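Putative HpcE protein (Mycolicibacterium smegmatis, PDB 6V77) belongs to the FAH superfamily of metal-dependent proteins and binds a zinc ion. Local coordinates at residues 1-9 with 58-67; 19-29 with 42-53. All coordinates share one frame; numbering follows the deposited sequence.

Interaction 1: residues 1-9 with 58-67; sequences MRLINLDGR and RVGTIGSPAP. With EDO (1,2-ethanediol), chain M; SO4 (sulfate ion), chain P.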
loop_
_atom_site.group_PDB
_atom_site.type_symbol
_atom_site.label_atom_id
_atom_site.label_comp_id
_atom_site.label_asym_id
_atom_site.label_seq_id
_atom_site.Cartn_x
_atom_site.Cartn_y
_atom_site.Cartn_z
ATOM N N MET B 1 -11.574 23.695 9.876
ATOM C CA MET B 1 -12.379 23.233 8.758
ATOM C C MET B 1 -12.635 21.730 8.946
ATOM O O MET B 1 -11.796 21.024 9.505
ATOM C CB MET B 1 -11.664 23.514 7.432
ATOM C CG MET B 1 -12.117 22.675 6.277
ATOM S SD MET B 1 -11.128 22.995 4.795
ATOM C CE MET B 1 -11.564 24.686 4.497
ATOM N N ARG B 2 -13.794 21.251 8.490
ATOM C CA ARG B 2 -14.131 19.833 8.538
ATOM C C ARG B 2 -14.649 19.396 7.183
ATOM O O ARG B 2 -15.433 20.107 6.553
ATOM C CB ARG B 2 -15.181 19.539 9.632
ATOM C CG ARG B 2 -14.652 19.727 11.026
ATOM C CD ARG B 2 -15.720 19.514 12.118
ATOM N NE ARG B 2 -15.082 19.634 13.421
ATOM C CZ ARG B 2 -14.955 18.641 14.292
ATOM N NH1 ARG B 2 -15.465 17.438 14.028
ATOM N NH2 ARG B 2 -14.316 18.854 15.420
ATOM N N LEU B 3 -14.232 18.205 6.753
ATOM C CA LEU B 3 -14.626 17.622 5.478
ATOM C C LEU B 3 -15.288 16.273 5.733
ATOM O O LEU B 3 -14.956 15.577 6.701
ATOM C CB LEU B 3 -13.419 17.410 4.540
ATOM C CG LEU B 3 -12.559 18.643 4.223
ATOM C CD1 LEU B 3 -11.463 18.262 3.242
ATOM C CD2 LEU B 3 -13.440 19.707 3.652
ATOM N N ILE B 4 -16.217 15.904 4.852
ATOM C CA ILE B 4 -16.896 14.615 4.944
ATOM C C ILE B 4 -17.146 14.108 3.528
ATOM O O ILE B 4 -17.528 14.871 2.632
ATOM C CB ILE B 4 -18.197 14.711 5.771
ATOM C CG1 ILE B 4 -18.801 13.316 6.037
ATOM C CG2 ILE B 4 -19.207 15.656 5.134
ATOM C CD1 ILE B 4 -20.012 13.365 6.992
ATOM N N ASN B 5 -16.899 12.823 3.334
ATOM C CA ASN B 5 -17.092 12.141 2.060
ATOM C C ASN B 5 -18.488 11.525 2.095
ATOM O O ASN B 5 -18.761 10.662 2.928
ATOM C CB ASN B 5 -15.991 11.083 1.890
ATOM C CG ASN B 5 -16.155 10.235 0.643
ATOM O OD1 ASN B 5 -17.025 10.502 -0.183
ATOM N ND2 ASN B 5 -15.331 9.184 0.515
ATOM N N LEU B 6 -19.391 12.014 1.248
ATOM C CA LEU B 6 -20.762 11.516 1.202
ATOM C C LEU B 6 -21.022 10.939 -0.177
ATOM O O LEU B 6 -20.950 11.666 -1.176
ATOM C CB LEU B 6 -21.777 12.619 1.518
ATOM C CG LEU B 6 -21.698 13.175 2.943
ATOM C CD1 LEU B 6 -22.592 14.414 3.054
ATOM C CD2 LEU B 6 -22.109 12.099 3.959
ATOM N N ASP B 7 -21.329 9.638 -0.220
ATOM C CA ASP B 7 -21.535 8.918 -1.475
ATOM C C ASP B 7 -20.400 9.190 -2.462
ATOM O O ASP B 7 -20.624 9.395 -3.656
ATOM C CB ASP B 7 -22.888 9.270 -2.091
ATOM C CG ASP B 7 -24.047 8.721 -1.298
ATOM O OD1 ASP B 7 -23.862 7.716 -0.565
ATOM O OD2 ASP B 7 -25.160 9.281 -1.426
ATOM N N GLY B 8 -19.168 9.199 -1.959
ATOM C CA GLY B 8 -18.000 9.379 -2.812
ATOM C C GLY B 8 -17.669 10.799 -3.215
ATOM O O GLY B 8 -16.660 11.005 -3.918
ATOM N N ARG B 9 -18.463 11.785 -2.803
ATOM C CA ARG B 9 -18.245 13.191 -3.147
ATOM C C ARG B 9 -17.814 13.965 -1.910
ATOM O O ARG B 9 -18.479 13.892 -0.866
ATOM C CB ARG B 9 -19.522 13.817 -3.703
ATOM C CG ARG B 9 -20.039 13.146 -4.956
ATOM C CD ARG B 9 -21.266 13.865 -5.467
ATOM N NE ARG B 9 -20.952 15.230 -5.875
ATOM C CZ ARG B 9 -20.501 15.548 -7.085
ATOM N NH1 ARG B 9 -20.235 16.814 -7.394
ATOM N NH2 ARG B 9 -20.309 14.594 -7.986
ATOM N N ARG B 58 -26.770 16.380 5.753
ATOM C CA ARG B 58 -25.892 15.238 5.518
ATOM C C ARG B 58 -26.740 14.039 5.118
ATOM O O ARG B 58 -27.502 13.535 5.938
ATOM C CB ARG B 58 -25.110 14.904 6.787
ATOM C CG ARG B 58 -23.784 15.595 7.013
ATOM C CD ARG B 58 -23.260 15.176 8.387
ATOM N NE ARG B 58 -22.125 15.966 8.877
ATOM C CZ ARG B 58 -22.214 17.219 9.316
ATOM N NH1 ARG B 58 -21.134 17.845 9.763
ATOM N NH2 ARG B 58 -23.369 17.861 9.276
ATOM N N VAL B 59 -26.611 13.562 3.878
ATOM C CA VAL B 59 -27.286 12.330 3.478
ATOM C C VAL B 59 -26.338 11.524 2.607
ATOM O O VAL B 59 -25.454 12.073 1.949
ATOM C CB VAL B 59 -28.620 12.566 2.733
ATOM C CG1 VAL B 59 -29.674 13.168 3.669
ATOM C CG2 VAL B 59 -28.403 13.425 1.502
ATOM N N GLY B 60 -26.521 10.212 2.623
ATOM C CA GLY B 60 -25.692 9.295 1.868
ATOM C C GLY B 60 -24.748 8.517 2.771
ATOM O O GLY B 60 -24.669 8.730 3.982
ATOM N N THR B 61 -24.028 7.596 2.136
ATOM C CA THR B 61 -23.008 6.815 2.821
ATOM C C THR B 61 -21.848 7.716 3.205
ATOM O O THR B 61 -21.287 8.395 2.346
ATOM C CB THR B 61 -22.482 5.702 1.914
ATOM O OG1 THR B 61 -23.551 4.833 1.521
ATOM C CG2 THR B 61 -21.399 4.892 2.629
ATOM N N ILE B 62 -21.458 7.698 4.478
ATOM C CA ILE B 62 -20.243 8.393 4.892
ATOM C C ILE B 62 -19.059 7.510 4.523
ATOM O O ILE B 62 -18.899 6.411 5.064
ATOM C CB ILE B 62 -20.249 8.711 6.397
ATOM C CG1 ILE B 62 -21.468 9.557 6.788
ATOM C CG2 ILE B 62 -18.937 9.397 6.781
ATOM C CD1 ILE B 62 -21.489 10.001 8.277
ATOM N N GLY B 63 -18.234 7.979 3.583
ATOM C CA GLY B 63 -17.036 7.262 3.198
ATOM C C GLY B 63 -15.833 7.714 3.997
ATOM O O GLY B 63 -15.891 8.649 4.797
ATOM N N SER B 64 -14.715 7.027 3.776
ATOM C CA SER B 64 -13.476 7.515 4.363
ATOM C C SER B 64 -13.175 8.904 3.815
ATOM O O SER B 64 -13.368 9.155 2.614
ATOM C CB SER B 64 -12.303 6.588 4.047
ATOM O OG SER B 64 -11.087 7.260 4.350
ATOM N N PRO B 65 -12.697 9.833 4.650
ATOM C CA PRO B 65 -12.272 11.132 4.111
ATOM C C PRO B 65 -11.068 11.020 3.182
ATOM O O PRO B 65 -10.818 11.949 2.406
ATOM C CB PRO B 65 -11.954 11.962 5.366
ATOM C CG PRO B 65 -11.728 10.947 6.459
ATOM C CD PRO B 65 -12.556 9.733 6.116
ATOM N N ALA B 66 -10.326 9.910 3.235
ATOM C CA ALA B 66 -9.242 9.610 2.298
ATOM C C ALA B 66 -9.496 8.191 1.814
ATOM O O ALA B 66 -8.973 7.223 2.381
ATOM C CB ALA B 66 -7.872 9.756 2.953
ATOM N N PRO B 67 -10.331 8.022 0.787
ATOM C CA PRO B 67 -10.749 6.664 0.407
ATOM C C PRO B 67 -9.741 5.924 -0.473
ATOM O O PRO B 67 -9.810 4.688 -0.552
ATOM C CB PRO B 67 -12.061 6.908 -0.349
ATOM C CG PRO B 67 -11.889 8.277 -0.949
ATOM C CD PRO B 67 -11.070 9.068 0.051
HETATM C C1 EDO M . -10.833 26.897 9.510
HETATM O O1 EDO M . -9.842 25.950 9.102
HETATM C C2 EDO M . -11.774 27.198 8.352
HETATM O O2 EDO M . -13.042 26.590 8.616
HETATM S S SO4 P . -19.188 16.554 -11.105
HETATM O O1 SO4 P . -19.748 17.546 -10.187
HETATM O O2 SO4 P . -19.852 15.272 -10.900
HETATM O O3 SO4 P . -17.755 16.397 -10.876
HETATM O O4 SO4 P . -19.397 17.010 -12.477
HETATM O O HOH W 1 -15.648 11.328 5.395
HETATM O O HOH W 2 -23.477 5.053 -1.734
HETATM O O HOH W 3 -25.256 12.618 -0.582
HETATM O O HOH W 4 -19.093 7.864 0.553
#
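Three groups converge on the carbonyl oxygen of Thr61. Asp7 N donates to Thr61 O at 2.9 Å in the carbonyl plane and nearly straight (169°), water 4 donates to it while accepting from Gly8 N, and Leu6 CA adds a C-H...O contact. The Asp7 carboxylate answers in return: OD1 accepts from Thr61 N at 2.7 Å, met from above the carboxylate plane. With CG beside its own backbone N (chi1 -70°), the carboxylate swings over Gly60, and OD2 comes within 3.3 Å of Gly60 CA. Asp7 and Gly8 are the central residues of the type I' turn that closes the hairpin of strands 2-6 and 9-14.

Asn5 grips the other segment at two levels. Its O accepts from Gly63 N at 2.8 Å, and its ND2 donates to Ser64 O at 2.9 Å, a partner lying in the amide plane; this second bond fixes the rotation of the buried amide. Water 1 links Asn5 N to Gly63 O. On the other face, Leu6 and Ile62 run side by side in the same direction, CD2 to CG1 3.9 Å. Ile4 CD1 meets Ile62 CD1 and, for one of the two Arg58 conformers, lies 3.8 Å from Arg58 NE at the guanidinium edge; that conformer is salt-bridged to Glu182.

The short, weakly bonded strand 62-63 thus pairs antiparallel along the same edge of strand 2-6 on which Met1 and Leu3 bond to strand 177-185, while strand 9-14 pairs along the other edge, Pro65 packs on Ile179 and Leu183, and Leu3 packs on Leu36 of helix 33-38.

Interaction 2: residues 19-29 with 42-53; sequences VDVAKASEQRF and AFQEWARTAALP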
loop_
_atom_site.group_PDB
_atom_site.type_symbol
_atom_site.label_atom_id
_atom_site.label_comp_id
_atom_site.label_asym_id
_atom_site.label_seq_id
_atom_site.Cartn_x
_atom_site.Cartn_y
_atom_site.Cartn_z
ATOM N N VAL B 19 -21.764 21.238 2.236
ATOM C CA VAL B 19 -21.727 21.836 0.908
ATOM C C VAL B 19 -20.864 20.965 0.005
ATOM O O VAL B 19 -19.725 20.641 0.354
ATOM C CB VAL B 19 -21.175 23.273 0.953
ATOM C CG1 VAL B 19 -20.805 23.737 -0.443
ATOM C CG2 VAL B 19 -22.214 24.205 1.604
ATOM N N ASP B 20 -21.398 20.603 -1.162
ATOM C CA ASP B 20 -20.666 19.796 -2.127
ATOM C C ASP B 20 -19.552 20.643 -2.730
ATOM O O ASP B 20 -19.824 21.689 -3.320
ATOM C CB ASP B 20 -21.619 19.307 -3.215
ATOM C CG ASP B 20 -20.946 18.373 -4.216
ATOM O OD1 ASP B 20 -21.091 17.148 -4.087
ATOM O OD2 ASP B 20 -20.266 18.863 -5.138
ATOM N N VAL B 21 -18.299 20.197 -2.590
ATOM C CA VAL B 21 -17.171 21.049 -2.971
ATOM C C VAL B 21 -17.130 21.260 -4.480
ATOM O O VAL B 21 -16.883 22.377 -4.957
ATOM C CB VAL B 21 -15.847 20.462 -2.450
ATOM C CG1 VAL B 21 -14.643 21.179 -3.103
ATOM C CG2 VAL B 21 -15.796 20.574 -0.930
ATOM N N ALA B 22 -17.347 20.197 -5.256
ATOM C CA ALA B 22 -17.204 20.319 -6.705
ATOM C C ALA B 22 -18.251 21.261 -7.279
ATOM O O ALA B 22 -17.935 22.103 -8.126
ATOM C CB ALA B 22 -17.290 18.945 -7.367
ATOM N N LYS B 23 -19.507 21.145 -6.820
ATOM C CA LYS B 23 -20.538 22.075 -7.274
ATOM C C LYS B 23 -20.234 23.496 -6.816
ATOM O O LYS B 23 -20.369 24.450 -7.591
ATOM C CB LYS B 23 -21.917 21.639 -6.770
ATOM C CG LYS B 23 -22.377 20.291 -7.287
ATOM C CD LYS B 23 -23.808 19.984 -6.855
ATOM C CE LYS B 23 -24.200 18.565 -7.231
ATOM N NZ LYS B 23 -25.462 18.140 -6.550
ATOM N N ALA B 24 -19.820 23.657 -5.556
ATOM C CA ALA B 24 -19.612 24.993 -5.013
ATOM C C ALA B 24 -18.475 25.704 -5.729
ATOM O O ALA B 24 -18.546 26.915 -5.968
ATOM C CB ALA B 24 -19.322 24.908 -3.515
ATOM N N SER B 25 -17.423 24.966 -6.069
ATOM C CA SER B 25 -16.223 25.517 -6.680
ATOM C C SER B 25 -16.280 25.507 -8.191
ATOM O O SER B 25 -15.253 25.756 -8.821
ATOM C CB SER B 25 -14.982 24.742 -6.226
ATOM O OG SER B 25 -14.980 23.424 -6.759
ATOM N N GLU B 26 -17.438 25.202 -8.779
ATOM C CA GLU B 26 -17.591 25.102 -10.231
ATOM C C GLU B 26 -16.576 24.137 -10.834
ATOM O O GLU B 26 -15.942 24.418 -11.858
ATOM C CB GLU B 26 -17.498 26.484 -10.884
ATOM C CG GLU B 26 -18.676 27.385 -10.554
ATOM C CD GLU B 26 -18.542 28.769 -11.159
ATOM O OE1 GLU B 26 -17.397 29.243 -11.323
ATOM O OE2 GLU B 26 -19.584 29.381 -11.473
ATOM N N GLN B 27 -16.429 22.979 -10.189
ATOM C CA GLN B 27 -15.623 21.839 -10.632
ATOM C C GLN B 27 -14.126 22.079 -10.487
ATOM O O GLN B 27 -13.331 21.274 -10.982
ATOM C CB GLN B 27 -15.939 21.438 -12.080
ATOM C CG GLN B 27 -17.429 21.408 -12.393
ATOM C CD GLN B 27 -18.170 20.466 -11.494
ATOM O OE1 GLN B 27 -17.677 19.383 -11.184
ATOM N NE2 GLN B 27 -19.359 20.869 -11.054
ATOM N N ARG B 28 -13.714 23.151 -9.807
ATOM C CA ARG B 28 -12.288 23.417 -9.654
ATOM C C ARG B 28 -11.627 22.458 -8.668
ATOM O O ARG B 28 -10.447 22.129 -8.839
ATOM C CB ARG B 28 -12.072 24.861 -9.217
ATOM C CG ARG B 28 -10.638 25.275 -9.220
ATOM C CD ARG B 28 -10.492 26.761 -8.950
ATOM N NE ARG B 28 -9.161 27.047 -8.432
ATOM C CZ ARG B 28 -8.867 28.094 -7.671
ATOM N NH1 ARG B 28 -9.812 28.967 -7.344
ATOM N NH2 ARG B 28 -7.629 28.261 -7.235
ATOM N N PHE B 29 -12.365 22.003 -7.644
ATOM C CA PHE B 29 -11.900 21.050 -6.635
ATOM C C PHE B 29 -12.926 19.936 -6.439
ATOM O O PHE B 29 -14.126 20.198 -6.326
ATOM C CB PHE B 29 -11.649 21.748 -5.282
ATOM C CG PHE B 29 -10.680 22.881 -5.375
ATOM C CD1 PHE B 29 -9.332 22.631 -5.542
ATOM C CD2 PHE B 29 -11.117 24.194 -5.349
ATOM C CE1 PHE B 29 -8.430 23.661 -5.658
ATOM C CE2 PHE B 29 -10.225 25.224 -5.461
ATOM C CZ PHE B 29 -8.874 24.965 -5.624
ATOM N N ALA B 42 -4.234 25.330 -2.569
ATOM C CA ALA B 42 -5.175 26.027 -3.439
ATOM C C ALA B 42 -6.605 25.835 -2.953
ATOM O O ALA B 42 -7.403 26.782 -2.957
ATOM C CB ALA B 42 -5.017 25.536 -4.880
ATOM N N PHE B 43 -6.944 24.621 -2.510
ATOM C CA PHE B 43 -8.301 24.381 -2.030
ATOM C C PHE B 43 -8.607 25.241 -0.807
ATOM O O PHE B 43 -9.663 25.885 -0.730
ATOM C CB PHE B 43 -8.520 22.900 -1.723
ATOM C CG PHE B 43 -9.723 22.654 -0.821
ATOM C CD1 PHE B 43 -11.014 22.886 -1.290
ATOM C CD2 PHE B 43 -9.549 22.253 0.484
ATOM C CE1 PHE B 43 -12.126 22.684 -0.475
ATOM C CE2 PHE B 43 -10.658 22.056 1.320
ATOM C CZ PHE B 43 -11.947 22.281 0.829
ATOM N N GLN B 44 -7.691 25.265 0.165
ATOM C CA GLN B 44 -7.922 26.034 1.382
ATOM C C GLN B 44 -8.013 27.526 1.091
ATOM O O GLN B 44 -8.823 28.235 1.700
ATOM C CB GLN B 44 -6.821 25.751 2.397
ATOM C CG GLN B 44 -6.883 24.332 2.946
ATOM C CD GLN B 44 -6.508 24.266 4.403
ATOM O OE1 GLN B 44 -5.367 24.550 4.777
ATOM N NE2 GLN B 44 -7.472 23.894 5.247
ATOM N N GLU B 45 -7.191 28.020 0.166
ATOM C CA GLU B 45 -7.290 29.424 -0.205
ATOM C C GLU B 45 -8.640 29.728 -0.841
ATOM O O GLU B 45 -9.260 30.750 -0.526
ATOM C CB GLU B 45 -6.146 29.811 -1.142
ATOM C CG GLU B 45 -6.196 31.266 -1.618
ATOM C CD GLU B 45 -6.206 32.285 -0.476
ATOM O OE1 GLU B 45 -5.712 31.975 0.631
ATOM O OE2 GLU B 45 -6.714 33.410 -0.694
ATOM N N TRP B 46 -9.114 28.853 -1.733
ATOM C CA TRP B 46 -10.435 29.050 -2.332
ATOM C C TRP B 46 -11.524 29.062 -1.262
ATOM O O TRP B 46 -12.384 29.954 -1.234
ATOM C CB TRP B 46 -10.720 27.950 -3.359
ATOM C CG TRP B 46 -12.169 27.903 -3.733
ATOM C CD1 TRP B 46 -12.803 28.675 -4.657
ATOM C CD2 TRP B 46 -13.171 27.058 -3.159
ATOM N NE1 TRP B 46 -14.146 28.360 -4.695
ATOM C CE2 TRP B 46 -14.392 27.366 -3.788
ATOM C CE3 TRP B 46 -13.149 26.062 -2.173
ATOM C CZ2 TRP B 46 -15.585 26.719 -3.464
ATOM C CZ3 TRP B 46 -14.342 25.411 -1.852
ATOM C CH2 TRP B 46 -15.538 25.744 -2.504
ATOM N N ALA B 47 -11.501 28.066 -0.372
ATOM C CA ALA B 47 -12.510 27.994 0.681
ATOM C C ALA B 47 -12.512 29.236 1.560
ATOM O O ALA B 47 -13.573 29.660 2.026
ATOM C CB ALA B 47 -12.274 26.753 1.538
ATOM N N ARG B 48 -11.344 29.836 1.798
ATOM C CA ARG B 48 -11.277 30.998 2.680
ATOM C C ARG B 48 -12.130 32.152 2.171
ATOM O O ARG B 48 -12.715 32.890 2.970
ATOM C CB ARG B 48 -9.826 31.451 2.839
ATOM C CG ARG B 48 -9.630 32.621 3.787
ATOM C CD ARG B 48 -8.187 33.112 3.799
ATOM N NE ARG B 48 -7.774 33.623 2.493
ATOM C CZ ARG B 48 -7.901 34.891 2.110
ATOM N NH1 ARG B 48 -8.431 35.788 2.931
ATOM N NH2 ARG B 48 -7.500 35.263 0.903
ATOM N N THR B 49 -12.230 32.324 0.857
ATOM C CA THR B 49 -12.935 33.474 0.309
ATOM C C THR B 49 -14.145 33.085 -0.529
ATOM O O THR B 49 -14.767 33.962 -1.142
ATOM C CB THR B 49 -11.973 34.331 -0.517
ATOM O OG1 THR B 49 -11.325 33.514 -1.497
ATOM C CG2 THR B 49 -10.919 34.932 0.386
ATOM N N ALA B 50 -14.517 31.809 -0.548
ATOM C CA ALA B 50 -15.583 31.357 -1.425
ATOM C C ALA B 50 -16.953 31.799 -0.920
ATOM O O ALA B 50 -17.203 31.886 0.286
ATOM C CB ALA B 50 -15.552 29.829 -1.555
ATOM N N ALA B 51 -17.843 32.074 -1.867
ATOM C CA ALA B 51 -19.258 32.307 -1.586
ATOM C C ALA B 51 -19.984 30.969 -1.705
ATOM O O ALA B 51 -20.218 30.480 -2.816
ATOM C CB ALA B 51 -19.838 33.335 -2.551
ATOM N N LEU B 52 -20.332 30.384 -0.582
ATOM C CA LEU B 52 -20.883 29.036 -0.642
ATOM C C LEU B 52 -22.408 29.067 -0.711
ATOM O O LEU B 52 -23.037 30.008 -0.240
ATOM C CB LEU B 52 -20.449 28.229 0.582
ATOM C CG LEU B 52 -18.940 28.035 0.758
ATOM C CD1 LEU B 52 -18.664 27.302 2.054
ATOM C CD2 LEU B 52 -18.339 27.296 -0.434
ATOM N N PRO B 53 -23.039 28.052 -1.279
ATOM C CA PRO B 53 -24.503 27.994 -1.222
ATOM C C PRO B 53 -24.980 27.650 0.183
ATOM O O PRO B 53 -24.162 27.406 1.078
ATOM C CB PRO B 53 -24.840 26.891 -2.229
ATOM C CG PRO B 53 -23.683 25.974 -2.146
ATOM C CD PRO B 53 -22.474 26.878 -1.959
HETATM O O HOH W 5 -16.710 29.304 -5.992
HETATM O O HOH W 6 -7.102 28.943 -4.708
#
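Trp46, on helix 40-49, meets Phe29 and the end of helix 21-24 in an aromatic cluster completed by Phe43. The short helix is N-capped by Asp20 and ended by a Schellman motif with Glu26 as its C-prime residue.

Trp46 CB lies 3.5 Å from Phe29 CE2; CG follows close to the same atom, and CD2 lies by Phe29 CD2. CD1 passes Arg28 NH1, the guanidinium plane standing steeply to the indole. NE1 donates to water 5 at 3.0 Å, and that water donates to Ala24 O. Beyond it, CE2 and CZ2 lie against Ser25 CB, CZ2 at 3.4 Å, a CH-pi contact over the face of the six-membered ring; Ala50 CB lies over the opposite face. CZ3 sits loosely by Val21 CG1, and CH2, at the far tip, reaches Ala24 CB at 4.0 Å.

Phe43 turns its edge to the face of Phe29, centroids 5.8 Å apart and planes at 72°, in a T-shaped pair, while Phe43 CA lies over that ring. Arg28 CG covers the opposite face. Val21 CG1 meets Phe43 CE1, the side chains crossing at about a right angle. Val19 CG1 packs on Pro53 CD at 3.9 Å, and Ala24 CB touches Leu52 CD2.

No direct hydrogen bond joins the segments; water 5 bridges them, and within 19-29 Ser25 ties the turn together. Held between its backbone N and carbonyl carbon (chi1 69°), Ser25 OG donates to Val21 O at 2.8 Å and accepts from Phe29 N, and Ser25 N reaches the same Val21 O from the opposite face of its carbonyl plane.

Overall arrangement
Interaction 2 is nested in the loop that interaction 1 closes, and their centres lie 16 Å apart. They touch at two places, around Arg9 and around Met1. Arg9 NE forms a salt bridge with Asp20 OD1 at 2.6 Å, tying the hairpin to the cap of helix 21-24, while its NH1 and NH2 hold a sulfate ion probably taken from the crystallisation liquor. At the other end of segment 1-9, Met1 SD packs 3.6 Å from Phe43 CE2, and Met1 CE lies 3.7 Å from Ala47 CB, so the chain start abuts helix 40-49. Neither contact supplies a ligand of the zinc ion, which is bound by Glu121, Glu123 and Asp152.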